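Local coordinates for protein cystalysin (Treponema denticola, PDB 1C7N) that binds pyridoxal-5'-phosphate and belongs to the aminotransferase class I and II family, here as an assembly of two chains, at residues A[140-143]-A[148-151]; A[74-79]-A[85-90]; A[6-11]-A[379-384]; A[308-311]-A[316-319]. All coordinates share one frame; numbering follows the deposited sequence.

Interaction 1. Residues A[140-143]-A[148-151]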
loop_
_atom_site.group_PDB
_atom_site.type_symbol
_atom_site.label_atom_id
_atom_site.label_comp_id
_atom_site.label_asym_id
_atom_site.label_seq_id
_atom_site.Cartn_x
_atom_site.Cartn_y
_atom_site.Cartn_z
ATOM N N CYS A 140 -14.909 6.293 -26.205
ATOM C CA CYS A 140 -15.088 5.586 -27.461
ATOM C C CYS A 140 -16.099 4.488 -27.129
ATOM O O CYS A 140 -15.744 3.320 -26.955
ATOM C CB CYS A 140 -13.765 4.980 -27.927
ATOM S SG CYS A 140 -13.810 4.350 -29.623
ATOM N N GLU A 141 -17.360 4.892 -27.030
ATOM C CA GLU A 141 -18.459 4.006 -26.681
ATOM C C GLU A 141 -18.518 2.687 -27.451
ATOM O O GLU A 141 -18.309 2.638 -28.667
ATOM C CB GLU A 141 -19.786 4.752 -26.841
ATOM C CG GLU A 141 -21.004 3.975 -26.355
ATOM C CD GLU A 141 -21.145 3.976 -24.843
ATOM O OE1 GLU A 141 -21.984 3.205 -24.330
ATOM O OE2 GLU A 141 -20.432 4.751 -24.170
ATOM N N LEU A 142 -18.807 1.614 -26.725
ATOM C CA LEU A 142 -18.922 0.287 -27.315
ATOM C C LEU A 142 -20.215 0.198 -28.116
ATOM O O LEU A 142 -21.219 0.834 -27.775
ATOM C CB LEU A 142 -18.947 -0.782 -26.222
ATOM C CG LEU A 142 -17.644 -1.144 -25.506
ATOM C CD1 LEU A 142 -17.961 -1.900 -24.231
ATOM C CD2 LEU A 142 -16.767 -1.978 -26.434
ATOM N N LEU A 143 -20.184 -0.582 -29.187
ATOM C CA LEU A 143 -21.367 -0.778 -30.012
ATOM C C LEU A 143 -22.063 -2.000 -29.432
ATOM O O LEU A 143 -21.410 -2.992 -29.100
ATOM C CB LEU A 143 -20.968 -1.036 -31.464
ATOM C CG LEU A 143 -20.192 0.086 -32.161
ATOM C CD1 LEU A 143 -19.807 -0.360 -33.564
ATOM C CD2 LEU A 143 -21.037 1.348 -32.213
ATOM N N TYR A 148 -24.534 -8.138 -27.388
ATOM C CA TYR A 148 -23.130 -8.353 -27.728
ATOM C C TYR A 148 -22.405 -7.035 -27.964
ATOM O O TYR A 148 -22.834 -6.214 -28.780
ATOM C CB TYR A 148 -22.981 -9.238 -28.965
ATOM C CG TYR A 148 -21.623 -9.894 -29.023
ATOM C CD1 TYR A 148 -21.287 -10.906 -28.122
ATOM C CD2 TYR A 148 -20.650 -9.469 -29.928
ATOM C CE1 TYR A 148 -20.021 -11.477 -28.114
ATOM C CE2 TYR A 148 -19.372 -10.036 -29.927
ATOM C CZ TYR A 148 -19.068 -11.037 -29.013
ATOM O OH TYR A 148 -17.815 -11.597 -28.973
ATOM N N TYR A 149 -21.296 -6.849 -27.251
ATOM C CA TYR A 149 -20.502 -5.630 -27.351
ATOM C C TYR A 149 -19.263 -5.736 -28.237
ATOM O O TYR A 149 -18.490 -6.685 -28.131
ATOM C CB TYR A 149 -20.081 -5.167 -25.949
ATOM C CG TYR A 149 -21.209 -4.570 -25.143
ATOM C CD1 TYR A 149 -22.091 -5.378 -24.420
ATOM C CD2 TYR A 149 -21.413 -3.190 -25.124
ATOM C CE1 TYR A 149 -23.149 -4.820 -23.698
ATOM C CE2 TYR A 149 -22.467 -2.626 -24.413
ATOM C CZ TYR A 149 -23.328 -3.442 -23.702
ATOM O OH TYR A 149 -24.359 -2.872 -22.999
ATOM N N THR A 150 -19.081 -4.740 -29.100
ATOM C CA THR A 150 -17.944 -4.692 -30.016
ATOM C C THR A 150 -17.332 -3.291 -30.068
ATOM O O THR A 150 -17.964 -2.310 -29.675
ATOM C CB THR A 150 -18.363 -5.106 -31.444
ATOM O OG1 THR A 150 -19.507 -4.337 -31.845
ATOM C CG2 THR A 150 -18.700 -6.594 -31.491
ATOM N N ILE A 151 -16.103 -3.213 -30.570
ATOM C CA ILE A 151 -15.361 -1.958 -30.673
ATOM C C ILE A 151 -15.755 -1.101 -31.876
ATOM O O ILE A 151 -15.967 -1.618 -32.970
ATOM C CB ILE A 151 -13.845 -2.237 -30.778
ATOM C CG1 ILE A 151 -13.377 -3.067 -29.578
ATOM C CG2 ILE A 151 -13.076 -0.933 -30.872
ATOM C CD1 ILE A 151 -13.514 -2.371 -28.255
#
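At the open end of a β-hairpin, Leu143 and Thr150 form an antiparallel hydrogen-bonded pair. Leu143 N donates to Thr150 O over 2.9 Å, and Thr150 N returns the bond to Leu143 O at the same 2.9 Å. Both are nearly straight. Leu143 O also receives a CA-H...O contact from Tyr149 CA at 3.3 Å. On the face shared by Leu143 and Thr150, Thr150 OG1 rests 3.6 Å from Leu143 CB; with chi1 at 52° the hydroxyl lies between the backbone N and the carbonyl carbon. A β-branched threonine suits this partly exposed strand position.

The two-stranded sheet, 143-145 with 148-150, follows strand 136-139 at one margin of the large sheet, and the buried side chains at its base pack against the body of the chain. Leu142 carries this apolar part. Its CB meets the edge of the Tyr149 ring, 3.6 Å from CD2 and near the ring plane, the two side chains crossing at about a right angle. Farther out, Leu142 CD2 touches Ile151 CD1 at 3.7 Å; the first torsion of Ile151 (chi1 -57°) puts CG1 beside its own backbone N, and the second then turns CD1 to the leucine. Leu142 and Ile151 both pack on Ile119. The Tyr149 hydroxyl is hydrogen-bonded to Trp329 NE1, and the two rings meet with their planes at about 70°.

Interaction 2. Residues A[74-79]-A[85-90]. Unlike the reference sequence in segment 85-90: Gln88 (reference Glu).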
loop_
_atom_site.group_PDB
_atom_site.type_symbol
_atom_site.label_atom_id
_atom_site.label_comp_id
_atom_site.label_asym_id
_atom_site.label_seq_id
_atom_site.Cartn_x
_atom_site.Cartn_y
_atom_site.Cartn_z
ATOM N N THR A 74 8.450 -16.542 -10.316
ATOM C CA THR A 74 7.121 -17.138 -10.211
ATOM C C THR A 74 6.081 -16.362 -11.023
ATOM O O THR A 74 5.185 -16.955 -11.623
ATOM C CB THR A 74 6.671 -17.226 -8.731
ATOM O OG1 THR A 74 7.592 -18.051 -8.003
ATOM C CG2 THR A 74 5.290 -17.836 -8.624
ATOM N N VAL A 75 6.199 -15.039 -11.045
ATOM C CA VAL A 75 5.271 -14.212 -11.809
ATOM C C VAL A 75 5.556 -14.405 -13.299
ATOM O O VAL A 75 4.641 -14.528 -14.113
ATOM C CB VAL A 75 5.433 -12.731 -11.431
ATOM C CG1 VAL A 75 4.560 -11.856 -12.322
ATOM C CG2 VAL A 75 5.068 -12.545 -9.965
ATOM N N LYS A 76 6.837 -14.438 -13.642
ATOM C CA LYS A 76 7.270 -14.642 -15.021
ATOM C C LYS A 76 6.788 -16.014 -15.501
ATOM O O LYS A 76 6.314 -16.161 -16.632
ATOM C CB LYS A 76 8.800 -14.556 -15.092
ATOM C CG LYS A 76 9.440 -14.989 -16.411
ATOM C CD LYS A 76 10.964 -14.812 -16.327
ATOM C CE LYS A 76 11.717 -15.669 -17.340
ATOM N NZ LYS A 76 11.413 -15.318 -18.753
ATOM N N LYS A 77 6.902 -17.012 -14.632
ATOM C CA LYS A 77 6.479 -18.368 -14.963
ATOM C C LYS A 77 4.965 -18.427 -15.176
ATOM O O LYS A 77 4.484 -19.120 -16.066
ATOM C CB LYS A 77 6.891 -19.337 -13.849
ATOM C CG LYS A 77 6.714 -20.807 -14.209
ATOM C CD LYS A 77 7.229 -21.720 -13.106
ATOM C CE LYS A 77 7.403 -23.150 -13.599
ATOM N NZ LYS A 77 6.148 -23.736 -14.147
ATOM N N TRP A 78 4.212 -17.701 -14.358
ATOM C CA TRP A 78 2.757 -17.683 -14.506
ATOM C C TRP A 78 2.373 -17.100 -15.872
ATOM O O TRP A 78 1.520 -17.642 -16.569
ATOM C CB TRP A 78 2.120 -16.867 -13.372
ATOM C CG TRP A 78 0.608 -16.791 -13.416
ATOM C CD1 TRP A 78 -0.151 -15.789 -13.948
ATOM C CD2 TRP A 78 -0.313 -17.743 -12.868
ATOM N NE1 TRP A 78 -1.490 -16.054 -13.758
ATOM C CE2 TRP A 78 -1.617 -17.246 -13.100
ATOM C CE3 TRP A 78 -0.164 -18.968 -12.203
ATOM C CZ2 TRP A 78 -2.765 -17.929 -12.685
ATOM C CZ3 TRP A 78 -1.307 -19.647 -11.790
ATOM C CH2 TRP A 78 -2.589 -19.125 -12.033
ATOM N N MET A 79 3.015 -16.007 -16.266
ATOM C CA MET A 79 2.707 -15.397 -17.556
ATOM C C MET A 79 2.999 -16.359 -18.701
ATOM O O MET A 79 2.263 -16.396 -19.685
ATOM C CB MET A 79 3.506 -14.113 -17.763
ATOM C CG MET A 79 3.251 -13.049 -16.714
ATOM S SD MET A 79 1.491 -12.822 -16.338
ATOM C CE MET A 79 1.633 -11.967 -14.766
ATOM N N TRP A 85 3.027 -15.842 -22.583
ATOM C CA TRP A 85 3.594 -14.507 -22.563
ATOM C C TRP A 85 5.006 -14.523 -21.999
ATOM O O TRP A 85 5.218 -14.882 -20.840
ATOM C CB TRP A 85 2.683 -13.612 -21.727
ATOM C CG TRP A 85 3.045 -12.171 -21.714
ATOM C CD1 TRP A 85 3.775 -11.490 -22.649
ATOM C CD2 TRP A 85 2.634 -11.207 -20.743
ATOM N NE1 TRP A 85 3.842 -10.158 -22.315
ATOM C CE2 TRP A 85 3.147 -9.958 -21.150
ATOM C CE3 TRP A 85 1.877 -11.278 -19.565
ATOM C CZ2 TRP A 85 2.925 -8.786 -20.419
ATOM C CZ3 TRP A 85 1.655 -10.112 -18.841
ATOM C CH2 TRP A 85 2.176 -8.885 -19.271
ATOM N N ASP A 86 5.965 -14.123 -22.828
ATOM C CA ASP A 86 7.373 -14.099 -22.440
ATOM C C ASP A 86 7.815 -12.735 -21.907
ATOM O O ASP A 86 8.011 -11.791 -22.676
ATOM C CB ASP A 86 8.238 -14.484 -23.645
ATOM C CG ASP A 86 9.689 -14.720 -23.278
ATOM O OD1 ASP A 86 10.515 -14.844 -24.206
ATOM O OD2 ASP A 86 10.008 -14.790 -22.070
ATOM N N ILE A 87 7.960 -12.625 -20.590
ATOM C CA ILE A 87 8.405 -11.372 -19.990
ATOM C C ILE A 87 9.706 -11.639 -19.249
ATOM O O ILE A 87 10.123 -12.787 -19.115
ATOM C CB ILE A 87 7.373 -10.811 -18.985
ATOM C CG1 ILE A 87 7.273 -11.721 -17.759
ATOM C CG2 ILE A 87 6.012 -10.689 -19.654
ATOM C CD1 ILE A 87 6.427 -11.146 -16.624
ATOM N N GLN A 88 10.356 -10.581 -18.783
ATOM C CA GLN A 88 11.594 -10.745 -18.035
ATOM C C GLN A 88 11.344 -10.291 -16.605
ATOM O O GLN A 88 10.406 -9.543 -16.342
ATOM C CB GLN A 88 12.725 -9.929 -18.663
ATOM C CG GLN A 88 13.110 -10.380 -20.068
ATOM C CD GLN A 88 13.302 -11.880 -20.169
ATOM O OE1 GLN A 88 13.897 -12.504 -19.290
ATOM N NE2 GLN A 88 12.805 -12.467 -21.249
ATOM N N THR A 89 12.185 -10.742 -15.684
ATOM C CA THR A 89 12.031 -10.391 -14.282
ATOM C C THR A 89 12.100 -8.896 -13.989
ATOM O O THR A 89 11.350 -8.390 -13.150
ATOM C CB THR A 89 13.093 -11.097 -13.423
ATOM O OG1 THR A 89 14.385 -10.885 -14.004
ATOM C CG2 THR A 89 12.807 -12.592 -13.345
ATOM N N ASP A 90 12.991 -8.186 -14.672
ATOM C CA ASP A 90 13.130 -6.761 -14.426
ATOM C C ASP A 90 12.056 -5.895 -15.081
ATOM O O ASP A 90 12.122 -4.675 -15.016
ATOM C CB ASP A 90 14.534 -6.281 -14.828
ATOM C CG ASP A 90 14.914 -6.671 -16.243
ATOM O OD1 ASP A 90 16.048 -6.341 -16.657
ATOM O OD2 ASP A 90 14.089 -7.305 -16.939
HETATM O O HOH W 1 9.375 -16.733 -19.524
HETATM O O HOH W 2 7.037 -15.106 -18.986
#
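Lys76 reaches from helix 69-83 across the returning loop, sliding past Ile87, whose side chain runs the opposite way. Its CB and CG lie near Ile87 CG1, CG at 4.1 Å. CD passes over to Thr89 CG2 on one hand and Ile87 O on the other, and CE continues past that same oxygen. A bend at the last torsion (chi4 63°) then turns NZ onto Ile87 O, a hydrogen bond of 2.9 Å that lies almost in line with the C=O bond. The ammonium also meets Asp86 OD2 in a long salt bridge of 3.6 Å, and a water joins the same two atoms. Lysine fits because its methylenes cover the isoleucine while its charged end stays at the partly exposed margin, near Asp86 and water.

One turn later, Met79 O accepts Trp85 N at 3.0 Å. Met79 SD touches Trp85 CE3 at 3.6 Å, an oblique Met-aromatic contact, and Met79 CG meets Ile87 CD1 at 3.7 Å. Ile87 CG2 covers one face of the indole. Trp85 and Ile87 of this helix-to-loop return also pack on Ile251 of strand 248-251.

A second water ties Lys76 O, Trp85 O and Ile87 N together, so Trp85 N is met by Met79 O, Ile87 O by the lysine, and Trp85 O and Ile87 N by water, while sulfur, indole and isoleucine supply the apolar side.

Interaction 3. Residues A[6-11]-A[379-384]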
loop_
_atom_site.group_PDB
_atom_site.type_symbol
_atom_site.label_atom_id
_atom_site.label_comp_id
_atom_site.label_asym_id
_atom_site.label_seq_id
_atom_site.Cartn_x
_atom_site.Cartn_y
_atom_site.Cartn_z
ATOM N N THR A 6 -19.533 -23.849 -1.379
ATOM C CA THR A 6 -20.918 -24.037 -0.990
ATOM C C THR A 6 -21.346 -23.416 0.338
ATOM O O THR A 6 -22.513 -23.087 0.516
ATOM C CB THR A 6 -21.253 -25.534 -0.952
ATOM O OG1 THR A 6 -20.357 -26.194 -0.049
ATOM C CG2 THR A 6 -21.105 -26.148 -2.340
ATOM N N THR A 7 -20.422 -23.270 1.280
ATOM C CA THR A 7 -20.774 -22.688 2.568
ATOM C C THR A 7 -21.194 -21.232 2.419
ATOM O O THR A 7 -20.467 -20.429 1.838
ATOM C CB THR A 7 -19.596 -22.725 3.561
ATOM O OG1 THR A 7 -19.237 -24.083 3.838
ATOM C CG2 THR A 7 -19.982 -22.021 4.862
ATOM N N LYS A 8 -22.363 -20.897 2.953
ATOM C CA LYS A 8 -22.856 -19.528 2.901
ATOM C C LYS A 8 -22.216 -18.765 4.058
ATOM O O LYS A 8 -22.541 -19.000 5.221
ATOM C CB LYS A 8 -24.382 -19.505 3.044
ATOM C CG LYS A 8 -24.998 -18.120 2.926
ATOM C CD LYS A 8 -26.519 -18.157 3.065
ATOM C CE LYS A 8 -27.103 -16.758 2.897
ATOM N NZ LYS A 8 -28.576 -16.717 3.098
ATOM N N ILE A 9 -21.305 -17.853 3.737
ATOM C CA ILE A 9 -20.617 -17.080 4.764
ATOM C C ILE A 9 -21.259 -15.716 4.980
ATOM O O ILE A 9 -22.064 -15.259 4.173
ATOM C CB ILE A 9 -19.127 -16.861 4.397
ATOM C CG1 ILE A 9 -19.021 -15.956 3.166
ATOM C CG2 ILE A 9 -18.457 -18.200 4.119
ATOM C CD1 ILE A 9 -17.597 -15.652 2.737
ATOM N N SER A 10 -20.894 -15.077 6.086
ATOM C CA SER A 10 -21.402 -13.753 6.417
ATOM C C SER A 10 -20.217 -12.843 6.694
ATOM O O SER A 10 -19.270 -13.240 7.375
ATOM C CB SER A 10 -22.296 -13.807 7.656
ATOM O OG SER A 10 -22.637 -12.500 8.091
ATOM N N ARG A 11 -20.263 -11.629 6.158
ATOM C CA ARG A 11 -19.190 -10.668 6.370
ATOM C C ARG A 11 -19.705 -9.386 7.010
ATOM O O ARG A 11 -19.119 -8.314 6.852
ATOM C CB ARG A 11 -18.470 -10.363 5.051
ATOM C CG ARG A 11 -17.518 -11.476 4.631
ATOM C CD ARG A 11 -16.420 -10.952 3.718
ATOM N NE ARG A 11 -16.919 -10.717 2.377
ATOM C CZ ARG A 11 -16.319 -9.952 1.474
ATOM N NH1 ARG A 11 -15.183 -9.329 1.762
ATOM N NH2 ARG A 11 -16.867 -9.809 0.282
ATOM N N ILE A 379 -26.949 -17.534 -4.971
ATOM C CA ILE A 379 -27.428 -16.870 -6.179
ATOM C C ILE A 379 -28.925 -17.171 -6.343
ATOM O O ILE A 379 -29.712 -16.294 -6.711
ATOM C CB ILE A 379 -26.667 -17.367 -7.441
ATOM C CG1 ILE A 379 -25.170 -17.055 -7.319
ATOM C CG2 ILE A 379 -27.234 -16.697 -8.694
ATOM C CD1 ILE A 379 -24.837 -15.580 -7.235
ATOM N N GLN A 380 -29.310 -18.412 -6.059
ATOM C CA GLN A 380 -30.704 -18.848 -6.169
ATOM C C GLN A 380 -31.604 -18.123 -5.171
ATOM O O GLN A 380 -32.723 -17.725 -5.505
ATOM C CB GLN A 380 -30.795 -20.360 -5.949
ATOM C CG GLN A 380 -30.109 -21.177 -7.027
ATOM C CD GLN A 380 -30.996 -21.402 -8.236
ATOM O OE1 GLN A 380 -31.701 -20.493 -8.685
ATOM N NE2 GLN A 380 -30.960 -22.615 -8.775
ATOM N N GLU A 381 -31.118 -17.961 -3.943
ATOM C CA GLU A 381 -31.880 -17.260 -2.907
ATOM C C GLU A 381 -32.175 -15.842 -3.369
ATOM O O GLU A 381 -33.296 -15.346 -3.234
ATOM C CB GLU A 381 -31.072 -17.181 -1.607
ATOM C CG GLU A 381 -31.043 -18.445 -0.778
ATOM C CD GLU A 381 -30.029 -18.360 0.353
ATOM O OE1 GLU A 381 -29.888 -17.267 0.943
ATOM O OE2 GLU A 381 -29.379 -19.385 0.656
ATOM N N SER A 382 -31.148 -15.195 -3.914
ATOM C CA SER A 382 -31.256 -13.824 -4.385
ATOM C C SER A 382 -32.236 -13.688 -5.546
ATOM O O SER A 382 -33.058 -12.775 -5.564
ATOM C CB SER A 382 -29.878 -13.314 -4.811
ATOM O OG SER A 382 -28.940 -13.435 -3.752
ATOM N N LEU A 383 -32.145 -14.599 -6.511
ATOM C CA LEU A 383 -33.032 -14.556 -7.667
ATOM C C LEU A 383 -34.480 -14.765 -7.261
ATOM O O LEU A 383 -35.381 -14.180 -7.856
ATOM C CB LEU A 383 -32.615 -15.609 -8.699
ATOM C CG LEU A 383 -31.226 -15.398 -9.309
ATOM C CD1 LEU A 383 -30.840 -16.601 -10.149
ATOM C CD2 LEU A 383 -31.222 -14.124 -10.144
ATOM N N GLU A 384 -34.714 -15.595 -6.250
ATOM C CA GLU A 384 -36.081 -15.836 -5.802
ATOM C C GLU A 384 -36.650 -14.593 -5.112
ATOM O O GLU A 384 -37.849 -14.328 -5.203
ATOM C CB GLU A 384 -36.142 -17.054 -4.874
ATOM C CG GLU A 384 -37.552 -17.422 -4.398
ATOM C CD GLU A 384 -38.594 -17.400 -5.513
ATOM O OE1 GLU A 384 -38.269 -17.785 -6.654
ATOM O OE2 GLU A 384 -39.750 -17.008 -5.246
#
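Lys8 and Glu381 meet in a salt bridge that joins the N-terminal loop to helix 376-393, across backbones whose closest CA atoms, Lys8 and Ile379, are still 10.5 Å apart. Along the helix, Ile379 turns to Asn302 and Gln380 to Ile305, both on helix 289-313. Glu381 comes next and carries the whole contact. Its CG lies beside the backbone N (chi1 -78°) and the extended side chain points at the loop. Lys8 approaches from the opposite direction with every side-chain torsion near 180°, the full stretch needed to span the gap. Lys8 NZ donates to Glu381 OE1 over 2.6 Å, using the syn lone pair of that oxygen. The grip is one-sided: Glu381 OE2 stays 3.7 Å from Lys8 NZ. Lys8 CE passes within 3.4 Å of Glu381 OE1, and CD lies nearer OE2, so the end of the lysine runs up to the carboxylate. Lys8 NZ has a second acceptor, Glu32 O, which helps fix its position. Long, flexible side chains of opposite charge suit such a partly exposed place, where the ion pair probably keeps some contact with solvent.

Beyond Glu381, Ser382 bonds its hydroxyl back to Val378 O, a usual way for a buried helical serine to satisfy itself, Leu383 packs on Ile305, and Glu384 is paired with Lys388. Helix 376-393 thus lies against helix 289-313 with its other flank toward the N-terminal loop, where Ile9 and Arg11 in turn pack on Val61 of the second subunit.

Interaction 4. Residues A[308-311]-A[316-319]; sequences DFFE and EIKA
Phe310, near the C-terminal end of helix 289-313, and Ile317, in the loop that follows it, bring their CA atoms to 6.0 Å, the nearest approach of the two backbones. Both side chains leave the main chain toward the opposing segment, and no hydrogen bond passes between them. Ile317 lays its CG2 methyl over one face of the Phe310 ring, a CH-π contact 3.8 Å from the centroid and 27° off the ring normal, displaced somewhat toward the rim. Its chi1 of -57° puts CG2 anti to the backbone N, and from there the methyl overlaps the CD2-CE2 side of the ring. Ile317 CB itself comes within 3.5 Å of Phe310 CD2, and CD1 reaches past it to CE2, so the branched side chain spreads along that flank.

Two residues on, Ala319 CB touches Phe310 CD1 obliquely at 3.7 Å, at the ring's other flank but on the same side of its plane as the isoleucine; a small methyl fits where the loop runs close to the helix. The opposite face of the ring is taken by Phe309, whose edge atom CD2 stands 3.7 Å above the Phe310 plane, over its centre. Phe310 is therefore sandwiched between an aromatic edge and an aliphatic methyl. Leu386 on helix 376-393 and Ile330 on strand 327-331 enlarge the same apolar cluster, and Ile317 also meets Leu390.

Phe310 CB lies 3.3 Å from Ile317 O, but what holds the turn-back between these segments is apolar: dispersion and the exclusion of water from three buried side chains, with shape rather than polar bonding setting the fit.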
loop_
_atom_site.group_PDB
_atom_site.type_symbol
_atom_site.label_atom_id
_atom_site.label_comp_id
_atom_site.label_asym_id
_atom_site.label_seq_id
_atom_site.Cartn_x
_atom_site.Cartn_y
_atom_site.Cartn_z
ATOM N N ASP A 308 -30.858 -18.764 -17.123
ATOM C CA ASP A 308 -32.039 -19.617 -17.081
ATOM C C ASP A 308 -33.184 -19.006 -16.283
ATOM O O ASP A 308 -34.346 -19.100 -16.680
ATOM C CB ASP A 308 -31.677 -20.984 -16.496
ATOM C CG ASP A 308 -32.883 -21.886 -16.344
ATOM O OD1 ASP A 308 -33.452 -21.944 -15.233
ATOM O OD2 ASP A 308 -33.271 -22.526 -17.347
ATOM N N PHE A 309 -32.855 -18.381 -15.157
ATOM C CA PHE A 309 -33.870 -17.775 -14.313
ATOM C C PHE A 309 -34.753 -16.796 -15.075
ATOM O O PHE A 309 -35.975 -16.834 -14.953
ATOM C CB PHE A 309 -33.230 -17.048 -13.134
ATOM C CG PHE A 309 -34.199 -16.223 -12.350
ATOM C CD1 PHE A 309 -35.094 -16.824 -11.474
ATOM C CD2 PHE A 309 -34.255 -14.843 -12.527
ATOM C CE1 PHE A 309 -36.034 -16.063 -10.785
ATOM C CE2 PHE A 309 -35.187 -14.074 -11.843
ATOM C CZ PHE A 309 -36.080 -14.686 -10.970
ATOM N N PHE A 310 -34.143 -15.913 -15.856
ATOM C CA PHE A 310 -34.933 -14.946 -16.603
ATOM C C PHE A 310 -35.673 -15.556 -17.796
ATOM O O PHE A 310 -36.780 -15.127 -18.120
ATOM C CB PHE A 310 -34.061 -13.774 -17.051
ATOM C CG PHE A 310 -33.509 -12.964 -15.905
ATOM C CD1 PHE A 310 -32.187 -13.117 -15.498
ATOM C CD2 PHE A 310 -34.323 -12.070 -15.211
ATOM C CE1 PHE A 310 -31.686 -12.388 -14.414
ATOM C CE2 PHE A 310 -33.830 -11.341 -14.128
ATOM C CZ PHE A 310 -32.511 -11.501 -13.732
ATOM N N GLU A 311 -35.081 -16.551 -18.446
ATOM C CA GLU A 311 -35.752 -17.190 -19.577
ATOM C C GLU A 311 -37.023 -17.874 -19.080
ATOM O O GLU A 311 -38.030 -17.932 -19.783
ATOM C CB GLU A 311 -34.850 -18.243 -20.231
ATOM C CG GLU A 311 -33.539 -17.716 -20.758
ATOM C CD GLU A 311 -32.695 -18.805 -21.392
ATOM O OE1 GLU A 311 -32.736 -19.949 -20.893
ATOM O OE2 GLU A 311 -31.983 -18.513 -22.374
ATOM N N GLU A 316 -38.344 -11.076 -20.682
ATOM C CA GLU A 316 -37.986 -9.788 -21.263
ATOM C C GLU A 316 -36.659 -9.257 -20.734
ATOM O O GLU A 316 -36.060 -8.361 -21.326
ATOM C CB GLU A 316 -39.100 -8.753 -21.031
ATOM C CG GLU A 316 -39.236 -8.206 -19.608
ATOM C CD GLU A 316 -39.962 -9.142 -18.658
ATOM O OE1 GLU A 316 -40.341 -8.683 -17.558
ATOM O OE2 GLU A 316 -40.152 -10.331 -18.996
ATOM N N ILE A 317 -36.207 -9.809 -19.618
ATOM C CA ILE A 317 -34.930 -9.409 -19.027
ATOM C C ILE A 317 -33.908 -10.403 -19.574
ATOM O O ILE A 317 -34.140 -11.608 -19.542
ATOM C CB ILE A 317 -34.989 -9.508 -17.495
ATOM C CG1 ILE A 317 -36.133 -8.639 -16.971
ATOM C CG2 ILE A 317 -33.660 -9.066 -16.891
ATOM C CD1 ILE A 317 -36.343 -8.726 -15.478
ATOM N N LYS A 318 -32.786 -9.904 -20.083
ATOM C CA LYS A 318 -31.768 -10.776 -20.665
ATOM C C LYS A 318 -30.461 -10.844 -19.871
ATOM O O LYS A 318 -29.880 -9.813 -19.537
ATOM C CB LYS A 318 -31.449 -10.317 -22.090
ATOM C CG LYS A 318 -32.659 -10.146 -23.004
ATOM C CD LYS A 318 -33.383 -11.460 -23.220
ATOM C CE LYS A 318 -34.370 -11.374 -24.370
ATOM N NZ LYS A 318 -35.368 -10.298 -24.168
ATOM N N ALA A 319 -30.004 -12.063 -19.590
ATOM C CA ALA A 319 -28.753 -12.282 -18.871
ATOM C C ALA A 319 -27.899 -13.229 -19.715
ATOM O O ALA A 319 -27.853 -14.431 -19.464
ATOM C CB ALA A 319 -29.024 -12.898 -17.495
#

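In the fold
Interactions 2, 1 and 4 follow one another in that order along the chain, and all three are nested inside the long loop that interaction 3 closes. Interactions 3 and 4 are neighbours in space: their centres are about 19 Å apart and they touch, Leu383 O packing at 3.2 Å from Phe309 CZ. Interaction 2 lies across the chain's centre from interaction 4, about 41 Å between centres, and the centre of interaction 1 stands about 31 Å from that of interaction 2 and about 22 Å from that of interaction 4. None of the segments contains a residue of the pyridoxal-5'-phosphate pocket. The side chains of Leu142 and Met79 are about 12 and 13 Å from a bound pyridoxal-5'-phosphate, placing interactions 1 and 2 in its wider surroundings.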